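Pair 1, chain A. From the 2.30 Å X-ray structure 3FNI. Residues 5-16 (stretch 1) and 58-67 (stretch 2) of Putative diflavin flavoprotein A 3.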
# COMPACT_ATOMS: atom_id res chain seq x y z
N THR A 5 -2.63 -15.80 4.11
CA THR A 5 -3.13 -14.48 4.47
C THR A 5 -2.02 -13.47 4.23
O THR A 5 -0.95 -13.55 4.84
CB THR A 5 -3.52 -14.45 5.95
OG1 THR A 5 -4.54 -15.44 6.17
CG2 THR A 5 -4.02 -13.07 6.36
N SER A 6 -2.27 -12.51 3.35
CA SER A 6 -1.26 -11.53 3.00
C SER A 6 -1.81 -10.12 2.83
O SER A 6 -3.01 -9.91 2.72
CB SER A 6 -0.57 -11.98 1.71
OG SER A 6 0.41 -11.06 1.29
N ILE A 7 -0.89 -9.16 2.81
CA ILE A 7 -1.23 -7.77 2.62
C ILE A 7 -0.41 -7.32 1.43
O ILE A 7 0.78 -7.59 1.35
CB ILE A 7 -0.89 -6.95 3.89
CG1 ILE A 7 -0.86 -5.46 3.57
CG2 ILE A 7 0.43 -7.42 4.45
CD1 ILE A 7 0.43 -4.98 2.93
N GLY A 8 -1.06 -6.65 0.48
CA GLY A 8 -0.37 -6.20 -0.71
C GLY A 8 0.25 -4.83 -0.58
O GLY A 8 -0.39 -3.87 -0.14
N VAL A 9 1.52 -4.74 -0.98
CA VAL A 9 2.29 -3.51 -0.94
C VAL A 9 2.60 -3.13 -2.39
O VAL A 9 3.34 -3.83 -3.08
CB VAL A 9 3.60 -3.70 -0.15
CG1 VAL A 9 4.40 -2.42 -0.14
CG2 VAL A 9 3.27 -4.15 1.27
N PHE A 10 2.03 -2.02 -2.85
CA PHE A 10 2.22 -1.58 -4.22
C PHE A 10 2.86 -0.20 -4.29
O PHE A 10 2.34 0.76 -3.74
CB PHE A 10 0.89 -1.52 -4.95
CG PHE A 10 0.04 -2.75 -4.77
CD1 PHE A 10 -0.59 -3.00 -3.55
CD2 PHE A 10 -0.16 -3.63 -5.82
CE1 PHE A 10 -1.41 -4.12 -3.39
CE2 PHE A 10 -0.98 -4.74 -5.68
CZ PHE A 10 -1.61 -4.99 -4.46
N TYR A 11 3.99 -0.11 -4.98
CA TYR A 11 4.68 1.16 -5.12
C TYR A 11 5.70 1.11 -6.25
O TYR A 11 5.98 0.04 -6.79
CB TYR A 11 5.37 1.54 -3.81
CG TYR A 11 6.57 0.68 -3.46
CD1 TYR A 11 6.41 -0.57 -2.87
CD2 TYR A 11 7.87 1.13 -3.71
CE1 TYR A 11 7.52 -1.36 -2.54
CE2 TYR A 11 8.98 0.35 -3.39
CZ TYR A 11 8.80 -0.89 -2.80
OH TYR A 11 9.90 -1.66 -2.46
N VAL A 12 6.27 2.26 -6.60
CA VAL A 12 7.27 2.33 -7.67
C VAL A 12 8.67 2.25 -7.05
O VAL A 12 9.13 3.17 -6.38
CB VAL A 12 7.08 3.63 -8.51
CG1 VAL A 12 6.78 4.81 -7.60
CG2 VAL A 12 8.34 3.91 -9.35
N SER A 13 9.34 1.12 -7.26
CA SER A 13 10.66 0.93 -6.69
C SER A 13 11.66 1.96 -7.19
O SER A 13 11.57 2.45 -8.32
CB SER A 13 11.19 -0.48 -6.97
OG SER A 13 11.53 -0.65 -8.34
N GLU A 14 12.61 2.29 -6.32
CA GLU A 14 13.67 3.25 -6.59
C GLU A 14 13.22 4.68 -6.81
O GLU A 14 14.04 5.54 -7.11
CB GLU A 14 14.51 2.79 -7.78
CG GLU A 14 14.94 1.33 -7.74
CD GLU A 14 16.18 1.07 -8.57
OE1 GLU A 14 16.30 -0.02 -9.16
OE2 GLU A 14 17.05 1.97 -8.61
N TYR A 15 11.92 4.95 -6.68
CA TYR A 15 11.41 6.31 -6.84
C TYR A 15 11.41 6.96 -5.46
O TYR A 15 10.71 6.51 -4.55
CB TYR A 15 9.98 6.32 -7.41
CG TYR A 15 9.29 7.68 -7.32
CD1 TYR A 15 8.00 7.78 -6.81
CD2 TYR A 15 9.95 8.85 -7.67
CE1 TYR A 15 7.38 9.01 -6.65
CE2 TYR A 15 9.34 10.11 -7.51
CZ TYR A 15 8.05 10.17 -6.99
OH TYR A 15 7.43 11.39 -6.75
N GLY A 16 12.20 8.02 -5.30
CA GLY A 16 12.28 8.68 -4.01
C GLY A 16 12.74 7.71 -2.94
O GLY A 16 13.57 6.84 -3.21
N THR A 58 -5.89 -9.10 2.21
CA THR A 58 -6.81 -8.62 3.24
C THR A 58 -6.45 -7.16 3.52
O THR A 58 -7.31 -6.36 3.90
CB THR A 58 -6.66 -9.47 4.54
OG1 THR A 58 -6.81 -10.86 4.22
CG2 THR A 58 -7.73 -9.09 5.56
N GLY A 59 -5.17 -6.82 3.33
CA GLY A 59 -4.70 -5.47 3.56
C GLY A 59 -3.97 -4.89 2.35
O GLY A 59 -3.48 -5.64 1.51
N LEU A 60 -3.89 -3.56 2.27
CA LEU A 60 -3.22 -2.92 1.14
C LEU A 60 -2.38 -1.70 1.54
O LEU A 60 -2.74 -0.94 2.44
CB LEU A 60 -4.25 -2.50 0.09
CG LEU A 60 -5.13 -3.62 -0.46
CD1 LEU A 60 -6.34 -3.02 -1.16
CD2 LEU A 60 -4.33 -4.50 -1.40
N VAL A 61 -1.25 -1.53 0.87
CA VAL A 61 -0.37 -0.41 1.13
C VAL A 61 0.04 0.12 -0.22
O VAL A 61 0.56 -0.62 -1.06
CB VAL A 61 0.86 -0.84 1.95
CG1 VAL A 61 1.74 0.36 2.27
CG2 VAL A 61 0.40 -1.51 3.24
N ILE A 62 -0.21 1.41 -0.43
CA ILE A 62 0.11 2.06 -1.70
C ILE A 62 1.11 3.20 -1.55
O ILE A 62 1.02 4.00 -0.63
CB ILE A 62 -1.16 2.61 -2.37
CG1 ILE A 62 -2.25 1.53 -2.41
CG2 ILE A 62 -0.84 3.11 -3.77
CD1 ILE A 62 -1.83 0.26 -3.10
N GLY A 63 2.06 3.24 -2.48
CA GLY A 63 3.05 4.30 -2.50
C GLY A 63 2.73 5.18 -3.69
O GLY A 63 2.36 4.67 -4.74
N MSE A 64 2.86 6.49 -3.54
CA MSE A 64 2.55 7.40 -4.63
C MSE A 64 3.54 7.28 -5.79
O MSE A 64 4.72 7.01 -5.60
CB MSE A 64 2.52 8.85 -4.13
CG MSE A 64 1.51 9.09 -3.02
SE MSE A 64 -0.25 8.38 -3.41
CE MSE A 64 -0.65 9.43 -4.98
N SER A 65 3.03 7.49 -7.01
CA SER A 65 3.85 7.41 -8.20
C SER A 65 4.20 8.80 -8.73
O SER A 65 3.55 9.79 -8.39
CB SER A 65 3.14 6.61 -9.28
OG SER A 65 3.23 5.22 -9.02
N PRO A 66 5.23 8.87 -9.58
CA PRO A 66 5.63 10.16 -10.14
C PRO A 66 4.56 10.72 -11.08
O PRO A 66 3.97 9.98 -11.86
CB PRO A 66 6.93 9.84 -10.87
CG PRO A 66 7.44 8.62 -10.16
CD PRO A 66 6.19 7.82 -9.95
N ALA A 67 4.33 12.02 -10.99
CA ALA A 67 3.36 12.67 -11.84
C ALA A 67 3.89 12.70 -13.27
O ALA A 67 3.23 13.18 -14.18
CB ALA A 67 3.10 14.09 -11.35
O HOH W 1 -5.39 -12.50 2.83

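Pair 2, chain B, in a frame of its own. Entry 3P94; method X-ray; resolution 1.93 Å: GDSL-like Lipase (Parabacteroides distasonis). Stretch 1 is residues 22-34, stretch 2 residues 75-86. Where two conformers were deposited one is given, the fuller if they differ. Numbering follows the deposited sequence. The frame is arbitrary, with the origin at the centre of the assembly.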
# COMPACT_ATOMS: atom_id res chain seq x y z
N PRO B 22 -8.17 0.59 -20.88
CA PRO B 22 -7.27 1.08 -19.81
C PRO B 22 -8.01 1.81 -18.69
O PRO B 22 -9.02 2.47 -18.93
CB PRO B 22 -6.30 2.00 -20.56
CG PRO B 22 -7.05 2.44 -21.77
CD PRO B 22 -7.89 1.26 -22.16
N SER B 23 -7.52 1.64 -17.46
CA SER B 23 -8.09 2.23 -16.25
C SER B 23 -7.32 3.49 -15.85
O SER B 23 -6.38 3.88 -16.54
CB SER B 23 -8.10 1.21 -15.12
OG SER B 23 -6.80 0.71 -14.83
N ASN B 24 -7.73 4.13 -14.74
CA ASN B 24 -7.14 5.38 -14.29
C ASN B 24 -6.02 5.12 -13.27
O ASN B 24 -4.84 5.13 -13.64
CB ASN B 24 -8.24 6.29 -13.73
CG ASN B 24 -7.76 7.62 -13.19
OD1 ASN B 24 -6.84 8.24 -13.71
ND2 ASN B 24 -8.40 8.09 -12.15
N VAL B 25 -6.37 4.90 -11.99
CA VAL B 25 -5.41 4.66 -10.92
C VAL B 25 -5.84 3.45 -10.12
O VAL B 25 -7.00 3.36 -9.70
CB VAL B 25 -5.23 5.89 -9.97
CG1 VAL B 25 -4.24 5.60 -8.85
CG2 VAL B 25 -4.83 7.16 -10.72
N VAL B 26 -4.91 2.53 -9.89
CA VAL B 26 -5.14 1.34 -9.10
C VAL B 26 -4.45 1.54 -7.74
O VAL B 26 -3.30 1.98 -7.70
CB VAL B 26 -4.63 0.08 -9.85
CG1 VAL B 26 -4.54 -1.14 -8.93
CG2 VAL B 26 -5.52 -0.22 -11.06
N PHE B 27 -5.16 1.25 -6.65
CA PHE B 27 -4.60 1.29 -5.30
C PHE B 27 -4.23 -0.13 -4.90
O PHE B 27 -5.12 -0.98 -4.71
CB PHE B 27 -5.58 1.92 -4.29
CG PHE B 27 -5.58 3.44 -4.24
CD1 PHE B 27 -5.91 4.19 -5.36
CD2 PHE B 27 -5.30 4.12 -3.05
CE1 PHE B 27 -5.89 5.58 -5.32
CE2 PHE B 27 -5.32 5.51 -3.00
CZ PHE B 27 -5.62 6.23 -4.13
N MSE B 28 -2.93 -0.41 -4.84
CA MSE B 28 -2.37 -1.71 -4.47
C MSE B 28 -1.99 -1.64 -2.99
O MSE B 28 -1.32 -0.68 -2.55
CB MSE B 28 -1.16 -2.02 -5.40
CG MSE B 28 -0.36 -3.27 -5.06
SE MSE B 28 -1.47 -4.88 -4.84
CE MSE B 28 -2.46 -4.86 -6.38
N GLY B 29 -2.46 -2.60 -2.21
CA GLY B 29 -2.15 -2.60 -0.79
C GLY B 29 -2.63 -3.78 0.03
O GLY B 29 -3.08 -4.81 -0.48
N ASN B 30 -2.50 -3.60 1.33
CA ASN B 30 -2.82 -4.56 2.37
C ASN B 30 -4.14 -4.19 3.09
O ASN B 30 -5.06 -3.67 2.44
CB ASN B 30 -1.65 -4.63 3.35
CG ASN B 30 -1.17 -3.28 3.88
OD1 ASN B 30 -1.95 -2.37 4.21
ND2 ASN B 30 0.13 -3.15 4.00
N SER B 31 -4.22 -4.46 4.41
CA SER B 31 -5.40 -4.20 5.25
C SER B 31 -5.73 -2.70 5.34
O SER B 31 -6.90 -2.33 5.51
CB SER B 31 -5.21 -4.79 6.64
OG SER B 31 -3.90 -4.56 7.14
N ILE B 32 -4.72 -1.82 5.22
CA ILE B 32 -4.96 -0.37 5.27
C ILE B 32 -5.74 0.05 4.00
O ILE B 32 -6.70 0.81 4.11
CB ILE B 32 -3.65 0.43 5.48
CG1 ILE B 32 -3.07 0.08 6.88
CG2 ILE B 32 -3.92 1.94 5.36
CD1 ILE B 32 -1.65 0.52 7.13
N THR B 33 -5.37 -0.47 2.83
CA THR B 33 -6.09 -0.19 1.59
C THR B 33 -7.45 -0.92 1.64
O THR B 33 -8.47 -0.33 1.29
CB THR B 33 -5.24 -0.57 0.36
OG1 THR B 33 -3.99 0.14 0.41
CG2 THR B 33 -5.93 -0.24 -0.96
N ASP B 34 -7.46 -2.18 2.11
CA ASP B 34 -8.69 -2.99 2.21
C ASP B 34 -9.73 -2.39 3.22
O ASP B 34 -10.93 -2.59 3.06
CB ASP B 34 -8.37 -4.45 2.59
CG ASP B 34 -9.36 -5.50 2.09
OD1 ASP B 34 -10.35 -5.11 1.42
OD2 ASP B 34 -9.12 -6.69 2.32
N PRO B 75 -3.50 0.60 -15.94
CA PRO B 75 -3.80 1.94 -15.41
C PRO B 75 -2.75 2.97 -15.81
O PRO B 75 -1.66 2.61 -16.20
CB PRO B 75 -3.79 1.72 -13.90
CG PRO B 75 -2.76 0.66 -13.70
CD PRO B 75 -2.87 -0.25 -14.90
N LYS B 76 -3.09 4.26 -15.64
CA LYS B 76 -2.15 5.36 -15.86
C LYS B 76 -1.11 5.33 -14.74
O LYS B 76 0.08 5.55 -14.98
CB LYS B 76 -2.89 6.71 -15.86
CG LYS B 76 -3.82 6.93 -17.05
CD LYS B 76 -4.47 8.30 -16.98
CE LYS B 76 -5.30 8.58 -18.20
NZ LYS B 76 -5.65 10.01 -18.31
N ALA B 77 -1.56 5.01 -13.52
CA ALA B 77 -0.70 4.94 -12.34
C ALA B 77 -1.14 3.87 -11.35
O ALA B 77 -2.28 3.43 -11.38
CB ALA B 77 -0.65 6.30 -11.65
N VAL B 78 -0.23 3.47 -10.46
CA VAL B 78 -0.50 2.55 -9.37
C VAL B 78 -0.01 3.23 -8.07
O VAL B 78 1.09 3.79 -8.03
CB VAL B 78 0.08 1.11 -9.57
CG1 VAL B 78 1.61 1.12 -9.75
CG2 VAL B 78 -0.35 0.17 -8.43
N VAL B 79 -0.86 3.22 -7.04
CA VAL B 79 -0.56 3.77 -5.73
C VAL B 79 -0.23 2.57 -4.87
O VAL B 79 -1.08 1.70 -4.69
CB VAL B 79 -1.74 4.64 -5.18
CG1 VAL B 79 -1.51 5.03 -3.73
CG2 VAL B 79 -1.93 5.88 -6.03
N ILE B 80 1.04 2.49 -4.40
CA ILE B 80 1.45 1.33 -3.60
C ILE B 80 1.67 1.72 -2.14
O ILE B 80 2.49 2.57 -1.84
CB ILE B 80 2.72 0.64 -4.19
CG1 ILE B 80 2.51 0.20 -5.67
CG2 ILE B 80 3.18 -0.56 -3.31
CD1 ILE B 80 3.82 -0.17 -6.45
N LEU B 81 0.95 1.05 -1.24
CA LEU B 81 1.11 1.18 0.20
C LEU B 81 1.26 -0.23 0.74
O LEU B 81 0.29 -0.97 0.83
CB LEU B 81 -0.05 1.95 0.86
CG LEU B 81 -0.03 2.02 2.42
CD1 LEU B 81 1.23 2.71 2.94
CD2 LEU B 81 -1.26 2.74 2.93
N ALA B 82 2.51 -0.63 1.01
CA ALA B 82 2.83 -2.00 1.41
C ALA B 82 4.11 -2.09 2.23
O ALA B 82 4.97 -1.22 2.14
CB ALA B 82 3.00 -2.84 0.14
N GLY B 83 4.22 -3.17 3.00
CA GLY B 83 5.40 -3.43 3.82
C GLY B 83 5.15 -3.67 5.29
O GLY B 83 5.96 -4.34 5.93
N ILE B 84 4.04 -3.13 5.85
CA ILE B 84 3.77 -3.29 7.28
C ILE B 84 3.56 -4.77 7.66
O ILE B 84 4.03 -5.19 8.72
CB ILE B 84 2.63 -2.38 7.82
CG1 ILE B 84 2.68 -2.26 9.36
CG2 ILE B 84 1.23 -2.85 7.39
CD1 ILE B 84 3.94 -1.64 9.95
N ASN B 85 2.88 -5.56 6.81
CA ASN B 85 2.65 -6.97 7.15
C ASN B 85 3.94 -7.80 7.00
O ASN B 85 4.07 -8.81 7.67
CB ASN B 85 1.49 -7.55 6.36
CG ASN B 85 0.18 -6.91 6.75
OD1 ASN B 85 -0.14 -6.70 7.93
ND2 ASN B 85 -0.59 -6.54 5.78
N ASP B 86 4.90 -7.32 6.19
CA ASP B 86 6.23 -7.95 6.09
C ASP B 86 6.99 -7.73 7.40
O ASP B 86 7.68 -8.63 7.87
CB ASP B 86 7.04 -7.32 4.95
CG ASP B 86 6.47 -7.50 3.56
OD1 ASP B 86 5.45 -6.85 3.25
OD2 ASP B 86 7.06 -8.28 2.78
O HOH W 2 1.97 -1.17 4.62
O HOH W 3 2.02 -5.10 3.87
O HOH W 4 -2.22 -0.76 2.12

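The sharpest difference lies just past the C-terminal ends of the two strands. In pair 1, A:Tyr15 and A:Pro66 close the contact with a proline carbon over the tyrosine ring face. In pair 2, B:Asn30 closes it through three waters.

The shared geometry is two neighbouring parallel strands. The strand axes approach to 4.4 Å in pair 1 and 4.7 Å in pair 2, with angles of 13° and 21°. The central residues superpose with an RMSD of 0.8 Å. A:Val61 and B:Val79 match most closely in side-chain position, and both have chi1 in t.

The central ladder is the same at matched positions. In pair 1, A:Val61 N donates to A:Gly8 O (2.7 Å), A:Phe10 N to A:Val61 O (2.7 Å), and A:Gly63 N to A:Phe10 O (2.8 Å). In pair 2, B:Val79 N donates to B:Val26 O (2.8 Å), B:Met28 N to B:Val79 O (2.8 Å), and B:Leu81 N to B:Met28 O (3.1 Å). Parallel strands bond this way because one residue offers both its N and its O to residues flanking its partner.

One face carries A:Ile7, A:Val9 and A:Val61, matched by B:Val25, B:Phe27 and B:Val79. A:Ile7 CD1 reaches A:Val61 CG2 at 3.5 Å; B:Val25 CG1 meets B:Val79 CG2 at 3.7 Å. A:Val9 only approaches its neighbour, CG2 to A:Val61 CB at 4.2 Å. At the matching position, the ring of B:Phe27 lies with one face against B:Val79, whose CB sits 4.0 Å from the ring centroid.

On the other face the aromatic ring belongs to pair 1. A:Gly8 has no side chain, and A:Phe10 uses that space: an ideal CB on A:Gly8 would lie 2.6 Å from A:Phe10 CE1. The ring meets A:Leu60 (CE1 to CD2, 3.6 Å) and A:Ile62 (CD1 to CD1, 3.5 Å). In pair 2, B:Val26 stands at the glycine position and selenomethionine B:Met28 at the phenylalanine position. B:Met28 CB packs on B:Val78 CG2 at 3.8 Å, while the end of its side chain leads away.

At the next matched positions the glycine changes strand. A:Tyr11 is nearest to A:Gly63 in register, with A:Tyr11 CB 3.8 Å from A:Gly63 CA; an ideal CB on that glycine would clash with A:Tyr11 CB. Pair 2 has B:Gly29 and B:Leu81 here. B:Leu81 CD2 packs against B:Ile32 CG2 at 3.7 Å.

The CA atoms of A:Val12 and B:Asn30 fall 0.4 Å apart after superposition. A:Val12 CG1 touches A:Pro66 CD at 3.9 Å. A:Val12 also begins a type II turn that leads to A:Tyr15, where A:Pro66 CG lies 3.3 Å from the ring centroid, almost on its normal. B:Asn30 instead caps a helix: its OD1 accepts from B:Ile32 N at 3.0 Å. Its ND2 donates to water 2 (2.8 Å) and water 3 (2.7 Å), which also accept from backbone N atoms of B:Gly83, B:Ile84 and B:Asn85. Water 4 donates to B:Asn30 OD1 (2.7 Å) and B:Leu81 O (2.8 Å).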